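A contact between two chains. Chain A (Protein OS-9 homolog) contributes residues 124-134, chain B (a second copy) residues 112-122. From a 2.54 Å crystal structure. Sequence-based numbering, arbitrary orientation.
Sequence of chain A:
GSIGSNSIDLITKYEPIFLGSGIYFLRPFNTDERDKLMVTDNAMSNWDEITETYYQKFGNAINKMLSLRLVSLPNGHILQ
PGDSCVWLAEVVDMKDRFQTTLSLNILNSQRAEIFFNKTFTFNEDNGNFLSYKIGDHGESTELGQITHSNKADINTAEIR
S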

# COMPACT_ATOMS: atom_id res chain seq x y z
N GLU A 124 -5.71 2.74 -11.95
CA GLU A 124 -6.23 4.07 -12.22
C GLU A 124 -7.10 4.59 -11.08
O GLU A 124 -7.04 5.77 -10.73
CB GLU A 124 -7.02 4.08 -13.54
N ASP A 125 -7.88 3.70 -10.48
CA ASP A 125 -8.86 4.10 -9.47
C ASP A 125 -8.37 4.06 -8.01
O ASP A 125 -9.16 4.30 -7.10
CB ASP A 125 -10.16 3.31 -9.64
CG ASP A 125 -9.96 1.81 -9.58
OD1 ASP A 125 -8.98 1.31 -10.18
OD2 ASP A 125 -10.78 1.13 -8.93
N ASN A 126 -7.09 3.78 -7.78
CA ASN A 126 -6.57 3.86 -6.42
C ASN A 126 -6.36 5.29 -5.94
O ASN A 126 -5.92 6.15 -6.69
CB ASN A 126 -5.24 3.12 -6.27
CG ASN A 126 -5.34 1.64 -6.59
OD1 ASN A 126 -6.35 0.98 -6.33
ND2 ASN A 126 -4.28 1.10 -7.15
N GLY A 127 -6.66 5.52 -4.66
CA GLY A 127 -6.18 6.70 -3.99
C GLY A 127 -4.76 6.49 -3.49
O GLY A 127 -4.09 5.54 -3.90
N ASN A 128 -4.31 7.37 -2.60
CA ASN A 128 -2.98 7.33 -2.03
C ASN A 128 -2.89 6.43 -0.80
O ASN A 128 -1.80 5.97 -0.44
CB ASN A 128 -2.51 8.75 -1.65
CG ASN A 128 -2.25 9.64 -2.87
OD1 ASN A 128 -3.05 10.53 -3.18
ND2 ASN A 128 -1.14 9.39 -3.56
N PHE A 129 -4.01 6.21 -0.12
CA PHE A 129 -3.99 5.38 1.09
C PHE A 129 -4.35 3.94 0.83
O PHE A 129 -5.36 3.63 0.22
CB PHE A 129 -4.91 5.93 2.16
CG PHE A 129 -4.41 7.17 2.81
CD1 PHE A 129 -3.58 7.11 3.90
CD2 PHE A 129 -4.79 8.41 2.32
CE1 PHE A 129 -3.12 8.28 4.50
CE2 PHE A 129 -4.35 9.57 2.92
CZ PHE A 129 -3.51 9.50 4.01
N LEU A 130 -3.49 3.05 1.31
CA LEU A 130 -3.80 1.63 1.35
C LEU A 130 -4.54 1.36 2.66
O LEU A 130 -5.53 0.62 2.70
CB LEU A 130 -2.52 0.81 1.26
CG LEU A 130 -2.69 -0.69 1.48
CD1 LEU A 130 -3.68 -1.26 0.48
CD2 LEU A 130 -1.35 -1.39 1.41
N SER A 131 -4.07 1.99 3.74
CA SER A 131 -4.65 1.79 5.05
C SER A 131 -4.32 2.96 5.98
O SER A 131 -3.39 3.73 5.72
CB SER A 131 -4.14 0.46 5.66
OG SER A 131 -2.85 0.59 6.23
N TYR A 132 -5.08 3.08 7.07
CA TYR A 132 -4.81 4.10 8.07
C TYR A 132 -5.44 3.74 9.41
O TYR A 132 -6.27 2.84 9.50
CB TYR A 132 -5.32 5.47 7.61
CG TYR A 132 -6.80 5.49 7.37
CD1 TYR A 132 -7.33 5.09 6.15
CD2 TYR A 132 -7.68 5.90 8.37
CE1 TYR A 132 -8.70 5.10 5.93
CE2 TYR A 132 -9.04 5.93 8.15
CZ TYR A 132 -9.54 5.52 6.94
OH TYR A 132 -10.90 5.54 6.74
N LYS A 133 -5.06 4.47 10.44
CA LYS A 133 -5.56 4.22 11.78
C LYS A 133 -5.51 5.52 12.58
O LYS A 133 -4.44 6.03 12.87
CB LYS A 133 -4.70 3.16 12.47
CG LYS A 133 -5.10 2.88 13.91
CD LYS A 133 -4.05 2.02 14.60
CE LYS A 133 -4.53 1.49 15.94
NZ LYS A 133 -5.47 0.34 15.79
N ILE A 134 -6.69 6.05 12.91
CA ILE A 134 -6.77 7.32 13.62
C ILE A 134 -6.47 7.10 15.09
O ILE A 134 -7.18 6.35 15.77
CB ILE A 134 -8.15 7.99 13.41
CG1 ILE A 134 -8.36 8.27 11.93
CG2 ILE A 134 -8.23 9.28 14.21
CD1 ILE A 134 -9.47 9.26 11.63
N ALA B 112 1.07 -6.76 14.85
CA ALA B 112 0.72 -6.45 13.47
C ALA B 112 -0.60 -5.68 13.45
O ALA B 112 -1.41 -5.78 14.37
CB ALA B 112 0.58 -7.72 12.65
N GLU B 113 -0.81 -4.89 12.41
CA GLU B 113 -2.09 -4.23 12.19
C GLU B 113 -2.69 -4.84 10.93
O GLU B 113 -1.97 -5.04 9.95
CB GLU B 113 -1.88 -2.73 12.01
CG GLU B 113 -1.40 -2.00 13.26
CD GLU B 113 -2.53 -1.68 14.24
OE1 GLU B 113 -3.69 -1.52 13.80
OE2 GLU B 113 -2.25 -1.59 15.46
N ILE B 114 -3.98 -5.16 10.96
CA ILE B 114 -4.67 -5.53 9.73
C ILE B 114 -5.77 -4.54 9.39
O ILE B 114 -6.42 -3.99 10.26
CB ILE B 114 -5.21 -7.00 9.71
CG1 ILE B 114 -6.25 -7.22 10.79
CG2 ILE B 114 -4.06 -8.01 9.84
CD1 ILE B 114 -6.47 -8.71 11.08
N PHE B 115 -5.95 -4.28 8.10
CA PHE B 115 -6.90 -3.27 7.68
C PHE B 115 -7.58 -3.86 6.47
O PHE B 115 -6.93 -4.48 5.64
CB PHE B 115 -6.16 -1.98 7.30
CG PHE B 115 -7.04 -0.86 6.82
CD1 PHE B 115 -7.39 -0.76 5.48
CD2 PHE B 115 -7.47 0.14 7.70
CE1 PHE B 115 -8.19 0.31 5.02
CE2 PHE B 115 -8.27 1.20 7.26
CZ PHE B 115 -8.62 1.29 5.91
N PHE B 116 -8.90 -3.71 6.40
CA PHE B 116 -9.65 -4.19 5.25
C PHE B 116 -9.98 -2.97 4.42
O PHE B 116 -10.55 -2.00 4.91
CB PHE B 116 -10.92 -4.93 5.68
CG PHE B 116 -10.67 -6.16 6.53
CD1 PHE B 116 -10.10 -7.30 5.97
CD2 PHE B 116 -11.01 -6.18 7.87
CE1 PHE B 116 -9.87 -8.44 6.75
CE2 PHE B 116 -10.79 -7.31 8.65
CZ PHE B 116 -10.22 -8.45 8.08
N ASN B 117 -9.60 -3.03 3.15
CA ASN B 117 -9.81 -1.93 2.24
C ASN B 117 -10.60 -2.40 1.01
O ASN B 117 -10.05 -3.00 0.09
CB ASN B 117 -8.46 -1.33 1.83
CG ASN B 117 -8.60 0.00 1.14
OD1 ASN B 117 -9.57 0.25 0.44
ND2 ASN B 117 -7.62 0.87 1.32
N LYS B 118 -11.89 -2.12 1.04
CA LYS B 118 -12.85 -2.63 0.06
C LYS B 118 -12.68 -1.98 -1.31
O LYS B 118 -13.21 -2.47 -2.30
CB LYS B 118 -14.28 -2.40 0.58
CG LYS B 118 -15.41 -2.64 -0.44
CD LYS B 118 -15.68 -4.13 -0.68
CE LYS B 118 -16.83 -4.36 -1.66
NZ LYS B 118 -17.29 -5.80 -1.66
N THR B 119 -11.94 -0.89 -1.37
CA THR B 119 -11.88 -0.11 -2.60
C THR B 119 -10.51 -0.10 -3.21
O THR B 119 -10.31 0.46 -4.29
CB THR B 119 -12.34 1.34 -2.39
OG1 THR B 119 -11.57 1.95 -1.35
CG2 THR B 119 -13.80 1.36 -1.99
N PHE B 120 -9.54 -0.72 -2.53
CA PHE B 120 -8.22 -0.82 -3.11
C PHE B 120 -8.16 -2.01 -4.07
O PHE B 120 -8.19 -3.16 -3.65
CB PHE B 120 -7.14 -0.92 -2.04
CG PHE B 120 -5.77 -0.70 -2.59
CD1 PHE B 120 -5.09 -1.73 -3.21
CD2 PHE B 120 -5.17 0.55 -2.52
CE1 PHE B 120 -3.83 -1.53 -3.74
CE2 PHE B 120 -3.92 0.76 -3.03
CZ PHE B 120 -3.25 -0.28 -3.65
N THR B 121 -8.09 -1.70 -5.36
CA THR B 121 -7.91 -2.71 -6.40
C THR B 121 -6.43 -2.92 -6.75
O THR B 121 -5.67 -1.97 -6.92
CB THR B 121 -8.67 -2.33 -7.69
OG1 THR B 121 -8.04 -1.18 -8.28
CG2 THR B 121 -10.12 -2.01 -7.39
N PHE B 122 -6.05 -4.19 -6.89
CA PHE B 122 -4.71 -4.58 -7.34
C PHE B 122 -4.52 -4.48 -8.84
O PHE B 122 -5.38 -4.89 -9.62
CB PHE B 122 -4.49 -6.04 -7.00
CG PHE B 122 -3.73 -6.28 -5.74
CD1 PHE B 122 -2.35 -6.11 -5.71
CD2 PHE B 122 -4.37 -6.74 -4.60
CE1 PHE B 122 -1.63 -6.38 -4.56
CE2 PHE B 122 -3.67 -7.01 -3.45
CZ PHE B 122 -2.29 -6.83 -3.43

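This is a side-chain contact between two copies of one protein, without strand pairing: two phenylalanines of chain B pack against chain A, with one short hydrogen bond from Asn B117 to the backbone of Leu A130. The chain A strand that runs through Tyr A132 and Lys A133 and strand 112-117 of chain B cross at 121°, and their axes come no closer than 7.4 Å. Chain A turns a corner at Leu A130, and Asn B117 binds there. ND2 of Asn B117 donates to the backbone O of Leu A130 at 2.5 Å, a short and nearly straight bond. Its OD1 accepts from N and OG1 of Thr B119, so the same amide also ties down the loop that follows its own strand.

The ring of Phe B120 is sandwiched. CD1 of Leu A130 lies over one face, 3.8 Å from CG of Phe B120, and the side-chain amide of Asn A126 covers the opposite face. Phe B115 points toward chain A. CB of Ser A131 sits over its ring, 3.4 Å from CG of Phe B115. The Tyr A132 ring meets it obliquely, with planes at 52° and CE1 of Tyr A132 3.8 Å from CZ of Phe B115. Beyond it, NZ of Lys A133 reaches OE1 of Glu B113 at 3.3 Å in a salt bridge, pairing opposite charges.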